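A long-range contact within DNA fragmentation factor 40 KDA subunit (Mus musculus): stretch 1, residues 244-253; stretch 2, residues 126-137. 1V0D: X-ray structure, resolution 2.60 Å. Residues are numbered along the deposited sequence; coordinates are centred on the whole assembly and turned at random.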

# COMPACT_ATOMS: atom_id res chain seq x y z
N ILE A 244 -6.64 9.15 9.65
CA ILE A 244 -5.86 9.72 8.57
C ILE A 244 -6.65 10.84 7.92
O ILE A 244 -7.86 10.73 7.74
CB ILE A 244 -5.54 8.65 7.50
CG1 ILE A 244 -4.58 9.23 6.45
CG2 ILE A 244 -6.83 8.17 6.84
CD1 ILE A 244 -4.13 8.23 5.40
N ASN A 245 -5.96 11.93 7.57
CA ASN A 245 -6.62 13.04 6.92
C ASN A 245 -5.92 13.29 5.59
O ASN A 245 -5.01 14.12 5.50
CB ASN A 245 -6.59 14.30 7.79
CG ASN A 245 -7.49 15.41 7.26
OD1 ASN A 245 -8.06 16.19 8.03
ND2 ASN A 245 -7.63 15.49 5.93
N PRO A 246 -6.35 12.59 4.54
CA PRO A 246 -5.76 12.73 3.21
C PRO A 246 -5.79 14.16 2.67
O PRO A 246 -5.11 14.46 1.70
CB PRO A 246 -6.59 11.77 2.36
CG PRO A 246 -7.94 11.84 3.02
CD PRO A 246 -7.58 11.77 4.48
N TYR A 247 -6.57 15.03 3.30
CA TYR A 247 -6.68 16.40 2.83
C TYR A 247 -5.58 17.38 3.23
O TYR A 247 -5.48 18.46 2.64
CB TYR A 247 -8.00 17.03 3.26
CG TYR A 247 -9.22 16.47 2.60
CD1 TYR A 247 -9.85 15.33 3.11
CD2 TYR A 247 -9.78 17.09 1.48
CE1 TYR A 247 -11.01 14.82 2.53
CE2 TYR A 247 -10.95 16.59 0.90
CZ TYR A 247 -11.55 15.45 1.43
OH TYR A 247 -12.70 14.95 0.88
N GLY A 248 -4.76 17.04 4.21
CA GLY A 248 -3.77 18.04 4.60
C GLY A 248 -2.32 17.78 4.31
O GLY A 248 -1.46 18.32 5.00
N ASN A 249 -2.02 17.01 3.26
CA ASN A 249 -0.64 16.68 3.02
C ASN A 249 -0.56 15.79 1.78
O ASN A 249 -1.43 14.94 1.56
CB ASN A 249 -0.16 15.94 4.26
CG ASN A 249 1.27 15.53 4.20
OD1 ASN A 249 1.70 14.85 3.28
ND2 ASN A 249 2.03 15.92 5.22
N ARG A 250 0.46 15.98 0.95
CA ARG A 250 0.63 15.18 -0.25
C ARG A 250 0.87 13.72 0.10
O ARG A 250 0.22 12.83 -0.44
CB ARG A 250 1.80 15.70 -1.09
CG ARG A 250 2.15 14.76 -2.21
CD ARG A 250 3.35 15.20 -3.02
NE ARG A 250 3.65 14.18 -4.01
CZ ARG A 250 4.54 13.20 -3.84
NH1 ARG A 250 5.24 13.11 -2.71
NH2 ARG A 250 4.68 12.28 -4.79
N GLU A 251 1.81 13.48 1.00
CA GLU A 251 2.13 12.13 1.41
C GLU A 251 0.91 11.48 2.04
O GLU A 251 0.70 10.27 1.93
CB GLU A 251 3.28 12.16 2.41
CG GLU A 251 3.73 10.79 2.87
CD GLU A 251 5.07 10.85 3.59
OE1 GLU A 251 6.05 11.33 2.97
OE2 GLU A 251 5.13 10.42 4.77
N SER A 252 0.10 12.30 2.71
CA SER A 252 -1.12 11.84 3.36
C SER A 252 -2.11 11.37 2.30
O SER A 252 -2.78 10.35 2.44
CB SER A 252 -1.70 12.98 4.18
OG SER A 252 -2.88 12.58 4.84
N ARG A 253 -2.21 12.12 1.21
CA ARG A 253 -3.10 11.79 0.11
C ARG A 253 -2.74 10.43 -0.51
O ARG A 253 -3.61 9.66 -0.94
CB ARG A 253 -3.00 12.87 -0.95
CG ARG A 253 -3.92 12.71 -2.14
CD ARG A 253 -3.37 13.50 -3.32
NE ARG A 253 -2.31 12.74 -3.96
CZ ARG A 253 -1.35 13.29 -4.70
NH1 ARG A 253 -1.33 14.60 -4.88
NH2 ARG A 253 -0.43 12.52 -5.28
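Stretch 2, residues 126-137: LHHVSQNITAET

What course does stretch 2 take over stretch 1? It enters as the last turn of a helix, residues 126 to 129, whose end is marked by Ser 130, the first residue to leave helical phi/psi. There the backbone N of Ser 130 still bonds to Leu 126 O at 2.7 Å, and its side-chain OG makes a weak bond to the same Leu 126 O at 3.1 Å. Gln 131 is extended (phi/psi -131/153), Asn 132 turns at psi 66, and the backbone reaches -57/-43 at Ile 133. The two chains run in opposite senses where they meet: His 127 lies beside Asn 249 and Glu 251, Asn 132 and Ile 133 come next to Gly 248, and Glu 136 reaches Tyr 247. The contact is modest, burying 459 Å² over both sides.

Which polar bond ties the two stretches together? One clear hydrogen bond crosses between them, from Asn 132 N to Gly 248 O, at 2.9 Å and with a nearly straight angle of 159° at the hydrogen. It joins backbone to backbone, so neither side chain takes part in it. Gly 248 O also lies 3.2 Å from Gln 131 CA, which shows how closely Gln 131 passes over this carbonyl.

Why can the backbones come so near at Gly 248? Its CA is 3.5 Å from both the CA and the N of Ile 133, a separation available because glycine has no side chain. A CB in ideal position would point toward stretch 2 and lie 2.4 Å from Ile 133 CG1, a clash, and 3.1 Å from Gln 131 CG. Ile 133 packs further along stretch 1 as well: its CG2 methyl comes within van der Waals range of Asn 245, and its CA is 4.0 Å from Tyr 247 O. Beyond it, Glu 136 OE2 approaches Tyr 247 CD2 obliquely at 4.2 Å.

What does the helix start of stretch 1 offer to the helix end of stretch 2? Asn 249 is the N-cap of the helix that begins at Arg 250. Its OD1 accepts from Ser 252 N at 3.1 Å and, in a weak bond, from Glu 251 N at 2.7 Å, so the side chain is held by the helix it caps. The other amide atom, ND2, faces stretch 2, lying 3.3 Å from Ser 130 O and 3.0 Å from His 127 CD2, near the plane of the imidazole ring. His 127 NE2 and Asn 249 ND2 are 3.3 Å apart, but the angle is too poor for a hydrogen bond. Glu 251 OE2 sits over one face of the same ring, 4.1 Å from His 127 NE2, while Ser 252 N lies at the ring edge, 4.3 Å from His 127 NE2.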

# COMPACT_ATOMS: atom_id res chain seq x y z
N LEU A 126 7.95 16.05 11.58
CA LEU A 126 7.94 17.06 10.54
C LEU A 126 6.73 16.81 9.66
O LEU A 126 6.02 17.74 9.27
CB LEU A 126 9.21 16.98 9.70
CG LEU A 126 9.96 18.29 9.45
CD1 LEU A 126 10.95 18.08 8.31
CD2 LEU A 126 8.98 19.41 9.10
N HIS A 127 6.49 15.54 9.35
CA HIS A 127 5.35 15.16 8.53
C HIS A 127 4.08 15.63 9.20
O HIS A 127 3.29 16.37 8.62
CB HIS A 127 5.27 13.64 8.36
CG HIS A 127 4.02 13.18 7.67
ND1 HIS A 127 3.29 12.09 8.09
CD2 HIS A 127 3.37 13.66 6.58
CE1 HIS A 127 2.25 11.92 7.29
NE2 HIS A 127 2.28 12.86 6.37
N HIS A 128 3.90 15.20 10.45
CA HIS A 128 2.73 15.54 11.24
C HIS A 128 2.44 17.03 11.26
O HIS A 128 1.28 17.44 11.21
CB HIS A 128 2.92 15.04 12.66
CG HIS A 128 1.71 15.22 13.53
ND1 HIS A 128 1.25 16.46 13.90
CD2 HIS A 128 0.88 14.31 14.10
CE1 HIS A 128 0.18 16.31 14.67
NE2 HIS A 128 -0.06 15.02 14.80
N VAL A 129 3.49 17.84 11.33
CA VAL A 129 3.32 19.29 11.38
C VAL A 129 3.21 19.96 10.02
O VAL A 129 2.38 20.85 9.85
CB VAL A 129 4.46 19.93 12.18
CG1 VAL A 129 4.30 21.44 12.19
CG2 VAL A 129 4.45 19.40 13.60
N SER A 130 4.04 19.57 9.06
CA SER A 130 4.00 20.16 7.71
C SER A 130 2.68 19.77 7.07
O SER A 130 2.66 19.04 6.08
CB SER A 130 5.14 19.62 6.83
OG SER A 130 6.41 20.09 7.25
N GLN A 131 1.59 20.27 7.62
CA GLN A 131 0.27 19.94 7.10
C GLN A 131 -0.62 21.16 6.88
O GLN A 131 -0.46 22.19 7.54
CB GLN A 131 -0.40 18.95 8.07
CG GLN A 131 -1.90 19.16 8.28
CD GLN A 131 -2.21 20.36 9.15
OE1 GLN A 131 -1.73 20.46 10.29
NE2 GLN A 131 -3.03 21.28 8.63
N ASN A 132 -1.54 21.05 5.93
CA ASN A 132 -2.46 22.14 5.65
C ASN A 132 -3.85 21.61 5.28
O ASN A 132 -4.33 21.77 4.15
CB ASN A 132 -1.91 23.02 4.53
CG ASN A 132 -2.76 24.25 4.31
OD1 ASN A 132 -3.70 24.53 5.07
ND2 ASN A 132 -2.45 25.00 3.26
N ILE A 133 -4.49 21.00 6.27
CA ILE A 133 -5.82 20.42 6.13
C ILE A 133 -6.88 21.42 5.68
O ILE A 133 -7.71 21.13 4.81
CB ILE A 133 -6.29 19.83 7.46
CG1 ILE A 133 -5.31 18.75 7.92
CG2 ILE A 133 -7.68 19.26 7.32
CD1 ILE A 133 -5.62 18.22 9.30
N THR A 134 -6.83 22.61 6.27
CA THR A 134 -7.80 23.64 5.97
C THR A 134 -7.86 24.05 4.50
O THR A 134 -8.94 24.36 4.00
CB THR A 134 -7.56 24.89 6.81
OG1 THR A 134 -7.46 24.52 8.19
CG2 THR A 134 -8.71 25.86 6.65
N ALA A 135 -6.72 24.05 3.82
CA ALA A 135 -6.71 24.45 2.40
C ALA A 135 -7.52 23.47 1.55
O ALA A 135 -7.48 22.27 1.76
CB ALA A 135 -5.27 24.52 1.90
N GLU A 136 -8.25 24.00 0.57
CA GLU A 136 -9.07 23.14 -0.28
C GLU A 136 -8.72 23.18 -1.76
O GLU A 136 -8.88 22.19 -2.48
CB GLU A 136 -10.54 23.51 -0.11
CG GLU A 136 -11.49 22.67 -0.94
CD GLU A 136 -11.66 21.24 -0.41
OE1 GLU A 136 -12.17 20.39 -1.17
OE2 GLU A 136 -11.29 20.98 0.77
N THR A 137 -8.24 24.34 -2.21
CA THR A 137 -7.90 24.52 -3.61
C THR A 137 -6.43 24.36 -3.94
O THR A 137 -5.55 24.55 -3.08
CB THR A 137 -8.32 25.89 -4.09
OG1 THR A 137 -9.65 26.14 -3.64
CG2 THR A 137 -8.29 25.95 -5.62